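Local atomic coordinates of beta-hydroxyacid dehydrogenase, 3-hydroxyisobutyrate dehydrogenase (Saccharomonospora xinjiangensis XJ-54, PDB entry 6GRL), a protein that acts as an imine reductase of the HIBADH-related family, S-selective and linked to reductive amination, and probably uses NADPH as its cofactor. Residues 112-118 with 178-184; 129-133 with 155-159; 144-150 with 168-172. One frame throughout, in Å; residues are numbered along the deposited sequence.

Contact 1. Residues 112-118 with 178-184; sequences GSPSQAR and DAGLAAV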
loop_
_atom_site.group_PDB
_atom_site.type_symbol
_atom_site.label_atom_id
_atom_site.label_comp_id
_atom_site.label_asym_id
_atom_site.label_seq_id
_atom_site.Cartn_x
_atom_site.Cartn_y
_atom_site.Cartn_z
ATOM N N GLY A 112 2.963 -3.334 -8.106
ATOM C CA GLY A 112 2.492 -3.010 -9.437
ATOM C C GLY A 112 1.393 -1.973 -9.389
ATOM O O GLY A 112 0.943 -1.550 -8.320
ATOM N N SER A 113 0.961 -1.582 -10.579
ATOM C CA SER A 113 -0.015 -0.523 -10.768
ATOM C C SER A 113 -1.434 -1.074 -10.735
ATOM O O SER A 113 -1.653 -2.279 -10.903
ATOM C CB SER A 113 0.237 0.182 -12.099
ATOM O OG SER A 113 -0.155 -0.638 -13.186
ATOM N N PRO A 114 -2.427 -0.209 -10.504
ATOM C CA PRO A 114 -3.821 -0.669 -10.592
ATOM C C PRO A 114 -4.184 -1.203 -11.963
ATOM O O PRO A 114 -4.934 -2.181 -12.065
ATOM C CB PRO A 114 -4.625 0.591 -10.239
ATOM C CG PRO A 114 -3.684 1.423 -9.432
ATOM C CD PRO A 114 -2.327 1.173 -10.003
ATOM N N SER A 115 -3.667 -0.586 -13.029
ATOM C CA SER A 115 -3.951 -1.080 -14.372
ATOM C C SER A 115 -3.362 -2.469 -14.584
ATOM O O SER A 115 -3.984 -3.323 -15.226
ATOM C CB SER A 115 -3.415 -0.102 -15.417
ATOM O OG SER A 115 -2.013 0.061 -15.294
ATOM N N GLN A 116 -2.164 -2.717 -14.049
ATOM C CA GLN A 116 -1.550 -4.033 -14.195
ATOM C C GLN A 116 -2.340 -5.097 -13.443
ATOM O O GLN A 116 -2.514 -6.216 -13.940
ATOM C CB GLN A 116 -0.099 -3.990 -13.716
ATOM C CG GLN A 116 0.851 -3.348 -14.718
ATOM C CD GLN A 116 2.115 -2.805 -14.077
ATOM O OE1 GLN A 116 2.209 -2.683 -12.856
ATOM N NE2 GLN A 116 3.098 -2.473 -14.906
ATOM N N ALA A 117 -2.837 -4.764 -12.248
ATOM C CA ALA A 117 -3.653 -5.716 -11.499
ATOM C C ALA A 117 -4.935 -6.051 -12.250
ATOM O O ALA A 117 -5.362 -7.211 -12.277
ATOM C CB ALA A 117 -3.973 -5.157 -10.111
ATOM N N ARG A 118 -5.557 -5.046 -12.873
ATOM C CA ARG A 118 -6.762 -5.292 -13.657
ATOM C C ARG A 118 -6.452 -6.139 -14.885
ATOM O O ARG A 118 -7.248 -7.007 -15.267
ATOM C CB ARG A 118 -7.406 -3.962 -14.055
ATOM C CG ARG A 118 -7.824 -3.118 -12.857
ATOM C CD ARG A 118 -8.452 -1.793 -13.263
ATOM N NE ARG A 118 -8.795 -0.994 -12.090
ATOM C CZ ARG A 118 -8.282 0.200 -11.810
ATOM N NH1 ARG A 118 -7.399 0.761 -12.627
ATOM N NH2 ARG A 118 -8.660 0.840 -10.713
ATOM N N ASP A 178 -13.097 -4.320 -7.759
ATOM C CA ASP A 178 -12.109 -3.796 -8.694
ATOM C C ASP A 178 -10.728 -4.326 -8.334
ATOM O O ASP A 178 -10.196 -4.017 -7.264
ATOM C CB ASP A 178 -12.137 -2.266 -8.666
ATOM C CG ASP A 178 -11.157 -1.629 -9.643
ATOM O OD1 ASP A 178 -10.453 -2.350 -10.381
ATOM O OD2 ASP A 178 -11.093 -0.381 -9.670
ATOM N N ALA A 179 -10.153 -5.127 -9.232
ATOM C CA ALA A 179 -8.890 -5.796 -8.942
ATOM C C ALA A 179 -7.755 -4.821 -8.662
ATOM O O ALA A 179 -6.781 -5.203 -8.005
ATOM C CB ALA A 179 -8.504 -6.718 -10.100
ATOM N N GLY A 180 -7.857 -3.582 -9.130
ATOM C CA GLY A 180 -6.813 -2.605 -8.906
ATOM C C GLY A 180 -6.891 -1.830 -7.610
ATOM O O GLY A 180 -6.027 -0.983 -7.363
ATOM N N LEU A 181 -7.886 -2.099 -6.759
ATOM C CA LEU A 181 -8.094 -1.264 -5.578
ATOM C C LEU A 181 -6.986 -1.432 -4.545
ATOM O O LEU A 181 -6.638 -0.465 -3.857
ATOM C CB LEU A 181 -9.451 -1.570 -4.948
ATOM C CG LEU A 181 -10.655 -0.974 -5.677
ATOM C CD1 LEU A 181 -11.958 -1.434 -5.042
ATOM C CD2 LEU A 181 -10.570 0.543 -5.706
ATOM N N ALA A 182 -6.431 -2.639 -4.406
ATOM C CA ALA A 182 -5.327 -2.828 -3.470
ATOM C C ALA A 182 -4.103 -2.037 -3.909
ATOM O O ALA A 182 -3.387 -1.468 -3.076
ATOM C CB ALA A 182 -4.991 -4.315 -3.337
ATOM N N ALA A 183 -3.855 -1.981 -5.220
ATOM C CA ALA A 183 -2.754 -1.175 -5.736
ATOM C C ALA A 183 -3.023 0.313 -5.542
ATOM O O ALA A 183 -2.097 1.083 -5.264
ATOM C CB ALA A 183 -2.521 -1.492 -7.212
ATOM N N VAL A 184 -4.282 0.735 -5.694
ATOM C CA VAL A 184 -4.643 2.124 -5.418
ATOM C C VAL A 184 -4.364 2.459 -3.959
ATOM O O VAL A 184 -3.763 3.492 -3.643
ATOM C CB VAL A 184 -6.119 2.381 -5.774
ATOM C CG1 VAL A 184 -6.542 3.769 -5.306
ATOM C CG2 VAL A 184 -6.339 2.235 -7.262
HETATM O O HOH W 1 0.520 -0.789 -5.728
#

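Contact 2. Residues 129-133 with 155-159; sequences AEYLD and SRSAF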
loop_
_atom_site.group_PDB
_atom_site.type_symbol
_atom_site.label_atom_id
_atom_site.label_comp_id
_atom_site.label_asym_id
_atom_site.label_seq_id
_atom_site.Cartn_x
_atom_site.Cartn_y
_atom_site.Cartn_z
ATOM N N ALA A 129 -9.166 -19.066 -14.210
ATOM C CA ALA A 129 -8.672 -18.950 -12.848
ATOM C C ALA A 129 -9.260 -17.714 -12.182
ATOM O O ALA A 129 -9.513 -16.696 -12.833
ATOM C CB ALA A 129 -7.142 -18.870 -12.819
ATOM N N GLU A 130 -9.490 -17.822 -10.875
ATOM C CA GLU A 130 -9.837 -16.665 -10.068
ATOM C C GLU A 130 -8.572 -15.891 -9.708
ATOM O O GLU A 130 -7.466 -16.438 -9.680
ATOM C CB GLU A 130 -10.583 -17.092 -8.806
ATOM C CG GLU A 130 -12.022 -17.516 -9.055
ATOM C CD GLU A 130 -12.650 -18.187 -7.850
ATOM O OE1 GLU A 130 -11.898 -18.665 -6.975
ATOM O OE2 GLU A 130 -13.896 -18.229 -7.775
ATOM N N TYR A 131 -8.740 -14.599 -9.437
ATOM C CA TYR A 131 -7.595 -13.725 -9.228
ATOM C C TYR A 131 -7.836 -12.801 -8.047
ATOM O O TYR A 131 -8.894 -12.171 -7.948
ATOM C CB TYR A 131 -7.295 -12.898 -10.483
ATOM C CG TYR A 131 -6.109 -11.973 -10.334
ATOM C CD1 TYR A 131 -4.810 -12.451 -10.465
ATOM C CD2 TYR A 131 -6.287 -10.623 -10.057
ATOM C CE1 TYR A 131 -3.724 -11.611 -10.326
ATOM C CE2 TYR A 131 -5.205 -9.774 -9.918
ATOM C CZ TYR A 131 -3.927 -10.275 -10.051
ATOM O OH TYR A 131 -2.849 -9.434 -9.916
ATOM N N LEU A 132 -6.849 -12.723 -7.158
ATOM C CA LEU A 132 -6.830 -11.742 -6.085
ATOM C C LEU A 132 -5.517 -10.983 -6.158
ATOM O O LEU A 132 -4.452 -11.591 -6.315
ATOM C CB LEU A 132 -6.985 -12.401 -4.709
ATOM C CG LEU A 132 -8.354 -12.979 -4.356
ATOM C CD1 LEU A 132 -8.261 -13.810 -3.085
ATOM C CD2 LEU A 132 -9.381 -11.869 -4.197
ATOM N N ASP A 133 -5.592 -9.661 -6.061
ATOM C CA ASP A 133 -4.404 -8.824 -6.005
ATOM C C ASP A 133 -4.178 -8.387 -4.566
ATOM O O ASP A 133 -5.105 -7.902 -3.907
ATOM C CB ASP A 133 -4.536 -7.606 -6.916
ATOM C CG ASP A 133 -3.193 -7.007 -7.270
ATOM O OD1 ASP A 133 -2.826 -5.964 -6.685
ATOM O OD2 ASP A 133 -2.495 -7.590 -8.124
ATOM N N SER A 155 -12.352 -10.541 -6.839
ATOM C CA SER A 155 -13.628 -11.202 -6.596
ATOM C C SER A 155 -13.853 -11.412 -5.104
ATOM O O SER A 155 -12.996 -11.956 -4.402
ATOM C CB SER A 155 -13.676 -12.542 -7.329
ATOM O OG SER A 155 -14.689 -13.375 -6.791
ATOM N N ARG A 156 -15.019 -10.974 -4.623
ATOM C CA ARG A 156 -15.339 -11.110 -3.205
ATOM C C ARG A 156 -15.496 -12.572 -2.808
ATOM O O ARG A 156 -15.123 -12.961 -1.695
ATOM C CB ARG A 156 -16.610 -10.327 -2.877
ATOM C CG ARG A 156 -16.740 -9.942 -1.413
ATOM C CD ARG A 156 -18.026 -9.174 -1.155
ATOM N NE ARG A 156 -17.774 -7.761 -0.891
ATOM C CZ ARG A 156 -17.921 -6.795 -1.791
ATOM N NH1 ARG A 156 -17.667 -5.536 -1.462
ATOM N NH2 ARG A 156 -18.322 -7.087 -3.021
ATOM N N SER A 157 -16.050 -13.396 -3.701
ATOM C CA SER A 157 -16.223 -14.811 -3.390
ATOM C C SER A 157 -14.880 -15.505 -3.208
ATOM O O SER A 157 -14.729 -16.363 -2.330
ATOM C CB SER A 157 -17.038 -15.495 -4.489
ATOM O OG SER A 157 -16.327 -15.513 -5.714
ATOM N N ALA A 158 -13.888 -15.144 -4.027
ATOM C CA ALA A 158 -12.563 -15.741 -3.887
ATOM C C ALA A 158 -11.887 -15.289 -2.599
ATOM O O ALA A 158 -11.177 -16.071 -1.956
ATOM C CB ALA A 158 -11.700 -15.393 -5.098
ATOM N N PHE A 159 -12.093 -14.031 -2.205
ATOM C CA PHE A 159 -11.511 -13.550 -0.957
ATOM C C PHE A 159 -12.150 -14.235 0.244
ATOM O O PHE A 159 -11.452 -14.673 1.166
ATOM C CB PHE A 159 -11.664 -12.033 -0.850
ATOM C CG PHE A 159 -11.201 -11.475 0.463
ATOM C CD1 PHE A 159 -9.862 -11.204 0.676
ATOM C CD2 PHE A 159 -12.102 -11.236 1.489
ATOM C CE1 PHE A 159 -9.429 -10.696 1.884
ATOM C CE2 PHE A 159 -11.676 -10.733 2.700
ATOM C CZ PHE A 159 -10.338 -10.461 2.898
HETATM O O HOH W 2 -14.562 -15.440 -8.589
HETATM O O HOH W 3 -11.004 -11.235 -9.232
#

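Contact 3. Residues 144-150 with 168-172; sequences GTSNVSL and ELGGV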
loop_
_atom_site.group_PDB
_atom_site.type_symbol
_atom_site.label_atom_id
_atom_site.label_comp_id
_atom_site.label_asym_id
_atom_site.label_seq_id
_atom_site.Cartn_x
_atom_site.Cartn_y
_atom_site.Cartn_z
ATOM N N GLY A 144 3.586 -13.250 8.935
ATOM C CA GLY A 144 2.955 -14.163 9.863
ATOM C C GLY A 144 2.712 -13.601 11.244
ATOM O O GLY A 144 2.277 -14.347 12.130
ATOM N N THR A 145 2.984 -12.319 11.460
ATOM C CA THR A 145 2.778 -11.659 12.742
ATOM C C THR A 145 1.864 -10.452 12.555
ATOM O O THR A 145 1.454 -10.118 11.441
ATOM C CB THR A 145 4.109 -11.226 13.367
ATOM O OG1 THR A 145 4.558 -10.015 12.748
ATOM C CG2 THR A 145 5.170 -12.305 13.192
ATOM N N SER A 146 1.560 -9.785 13.669
ATOM C CA SER A 146 0.698 -8.609 13.649
ATOM C C SER A 146 1.392 -7.369 13.102
ATOM O O SER A 146 0.743 -6.323 12.992
ATOM C CB SER A 146 0.174 -8.325 15.057
ATOM O OG SER A 146 -0.614 -9.401 15.534
ATOM N N ASN A 147 2.677 -7.447 12.765
ATOM C CA ASN A 147 3.406 -6.312 12.218
ATOM C C ASN A 147 3.457 -6.328 10.696
ATOM O O ASN A 147 4.224 -5.565 10.102
ATOM C CB ASN A 147 4.819 -6.262 12.801
ATOM C CG ASN A 147 4.833 -5.773 14.234
ATOM O OD1 ASN A 147 3.955 -5.015 14.646
ATOM N ND2 ASN A 147 5.834 -6.194 15.000
ATOM N N VAL A 148 2.659 -7.178 10.055
ATOM C CA VAL A 148 2.484 -7.174 8.608
ATOM C C VAL A 148 0.990 -7.115 8.322
ATOM O O VAL A 148 0.208 -7.849 8.934
ATOM C CB VAL A 148 3.118 -8.412 7.945
ATOM C CG1 VAL A 148 2.530 -8.644 6.560
ATOM C CG2 VAL A 148 4.624 -8.242 7.855
ATOM N N SER A 149 0.596 -6.227 7.412
ATOM C CA SER A 149 -0.785 -6.103 6.979
ATOM C C SER A 149 -0.857 -6.243 5.465
ATOM O O SER A 149 0.060 -5.842 4.743
ATOM C CB SER A 149 -1.393 -4.764 7.412
ATOM O OG SER A 149 -0.717 -3.677 6.809
ATOM N N LEU A 150 -1.957 -6.822 4.989
ATOM C CA LEU A 150 -2.142 -7.097 3.571
ATOM C C LEU A 150 -3.481 -6.538 3.117
ATOM O O LEU A 150 -4.497 -6.724 3.793
ATOM C CB LEU A 150 -2.074 -8.602 3.285
ATOM C CG LEU A 150 -0.754 -9.323 3.576
ATOM C CD1 LEU A 150 -0.736 -9.883 4.992
ATOM C CD2 LEU A 150 -0.512 -10.428 2.557
ATOM N N GLU A 168 -2.984 -16.042 7.470
ATOM C CA GLU A 168 -1.779 -16.684 7.978
ATOM C C GLU A 168 -0.530 -15.857 7.710
ATOM O O GLU A 168 0.511 -16.121 8.320
ATOM C CB GLU A 168 -1.621 -18.076 7.360
ATOM C CG GLU A 168 -2.792 -19.015 7.623
ATOM C CD GLU A 168 -2.618 -20.370 6.962
ATOM O OE1 GLU A 168 -1.641 -20.543 6.204
ATOM O OE2 GLU A 168 -3.458 -21.263 7.200
ATOM N N LEU A 169 -0.609 -14.870 6.818
ATOM C CA LEU A 169 0.524 -14.007 6.517
ATOM C C LEU A 169 0.527 -12.721 7.334
ATOM O O LEU A 169 1.560 -12.046 7.392
ATOM C CB LEU A 169 0.536 -13.662 5.025
ATOM C CG LEU A 169 0.498 -14.852 4.064
ATOM C CD1 LEU A 169 0.491 -14.381 2.617
ATOM C CD2 LEU A 169 1.674 -15.785 4.323
ATOM N N GLY A 170 -0.590 -12.375 7.955
ATOM C CA GLY A 170 -0.698 -11.153 8.724
ATOM C C GLY A 170 -2.129 -10.653 8.708
ATOM O O GLY A 170 -3.053 -11.374 8.342
ATOM N N GLY A 171 -2.293 -9.401 9.128
ATOM C CA GLY A 171 -3.600 -8.768 9.052
ATOM C C GLY A 171 -4.024 -8.571 7.604
ATOM O O GLY A 171 -3.220 -8.222 6.742
ATOM N N VAL A 172 -5.319 -8.766 7.349
ATOM C CA VAL A 172 -5.859 -8.801 5.994
ATOM C C VAL A 172 -7.113 -7.935 5.921
ATOM O O VAL A 172 -7.944 -7.954 6.836
ATOM C CB VAL A 172 -6.165 -10.252 5.561
ATOM C CG1 VAL A 172 -7.037 -10.281 4.324
ATOM C CG2 VAL A 172 -4.871 -11.016 5.317
#

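Contact 1. Residues 112-118 with 178-184
Arg118 of helix 114-126 reaches over Gly180 to grip Asp178, just ahead of helix 181-209. From CB, the Arg118 side chain turns CG beside its backbone N (chi1 -61°) and runs extended to NE. Arg118 CG rests 3.8 Å from Gly180 N, and Arg118 CD passes 3.6 Å from Asp178 OD1. Arg118 NE then bonds Asp178 OD1 at 2.7 Å; the N-H...O angle is 168°, almost straight. At the tip, Arg118 NH2 bonds Asp178 OD2 at 2.9 Å. This is a side-on salt bridge, one nitrogen to each oxygen, with the two flat groups nearly coplanar. Gly180 CA lies over one face of the guanidinium. Asp178 OD1 also accepts from Gly180 N, which comes from above the carboxylate plane, so one oxygen serves two donors and the carboxylate is held to its own turn.

Nearby, Pro114 CG packs 3.5 Å from Val184 CG2, and Ala183 CB lies against the start of helix 114-126. Ala117 CB touches Ala179 O at 3.5 Å. Water 1 donates to Gly112 O and, at longer range, to Ala183 O. The contact joins two helix starts where the Rossmann-type domain passes into the long interdomain helix, the two-domain architecture of this reductase family.

Contact 2. Residues 129-133 with 155-159
Leu132 and Ala158 meet where strand 130-137 of the Rossmann-type domain is covered by the first turn of helix 156-166. The apolar part centres on Leu132. Its CG stands beside the backbone N (chi1 -71°), and the two methyls spread over the helix start. Leu132 CD1 lies 3.9 Å from Phe159 CA, and Leu132 CD2 lies 3.6 Å from Ser155 O. Ala158 CB fits between Leu132 CG and the carboxylate end of Glu130. Phe159 CB completes the patch against Leu132 CD2, while its ring meets Tyr174.

The polar part within the helix start is a cap. Ser155 is the N-cap, and its OG accepts a weak bond from Ala158 N and a bond from Ser157 OG. On the strand, Tyr131 OH donates at 2.6 Å to Asp133 OD2, which receives it on its anti lone pair. This OH is also bonded to Asn108 and Asn120.

Water carries the polar links between strand and helix. Water 2 donates to Glu130 OE2 at 3.0 Å and lies 2.7 Å from Ser155 OG. Water 3 bridges the two backbones, donating to Tyr131 O at 2.6 Å and accepting from Ser155 N at 2.8 Å.

Contact 3. Residues 144-150 with 168-172
Leu150 and Leu169 meet with their side chains at about a right angle. With a second torsion of 91°, off the staggered values, Leu150 sets CD1 4.0 Å from Leu169 CB. Leu150 CD2 lies 4.1 Å from Leu169 CD1. Leu150 CD1 also comes 3.5 Å from Gly171 O. On the same face of the sheet, Leu150 CB faces Val172 CG2 at 4.2 Å. Ser149 points to the other face. Leu169 packs beyond the contact on Ile35, Ala38 and Phe39 of helix 30-41.

The two backbones pair in parallel. Gly171 N bonds Val148 O at 2.9 Å, and Leu150 N bonds Gly171 O at 2.6 Å. Gly170 CA approaches Val148 O at 3.4 Å, a CA-H...O contact. Farther back, Gly144 N reaches Leu169 O from above the carbonyl plane, tying the preceding loop to the segment. Val148 CG1 touches Leu169 O at 3.6 Å. Within the loop, Thr145 OG1 accepts from Asn147 N in an ST turn and is also hydrogen-bonded to Asp142 O. Ser149 pairs with Gly171 and Leu150 with Val172, the parallel pairing of a beta-alpha-beta unit: strand 149-154, helix 156-166 and strand 171-174.

In the fold
All three contacts involve the Rossmann-type part of the chain, which probably binds NADP. Contacts 2 and 3 share one mixed sheet, in which strands 130-137 and 149-154 are antiparallel neighbours and 171-174 is an outermost strand within this chain. Their centres are about 19 Å apart, and their segments alternate along the chain. They touch where Phe159 meets Val172. Both are nested inside the loop closed by contact 1. The centres of contacts 1 and 2 are about 13 Å apart, and the two touch through Asp133, Ala117 and Ala179. Those of contacts 1 and 3 are about 20 Å apart, without touching. Contact 1 packs the start of helix 181-209, which leads to the C-terminal domain, on helix 114-126.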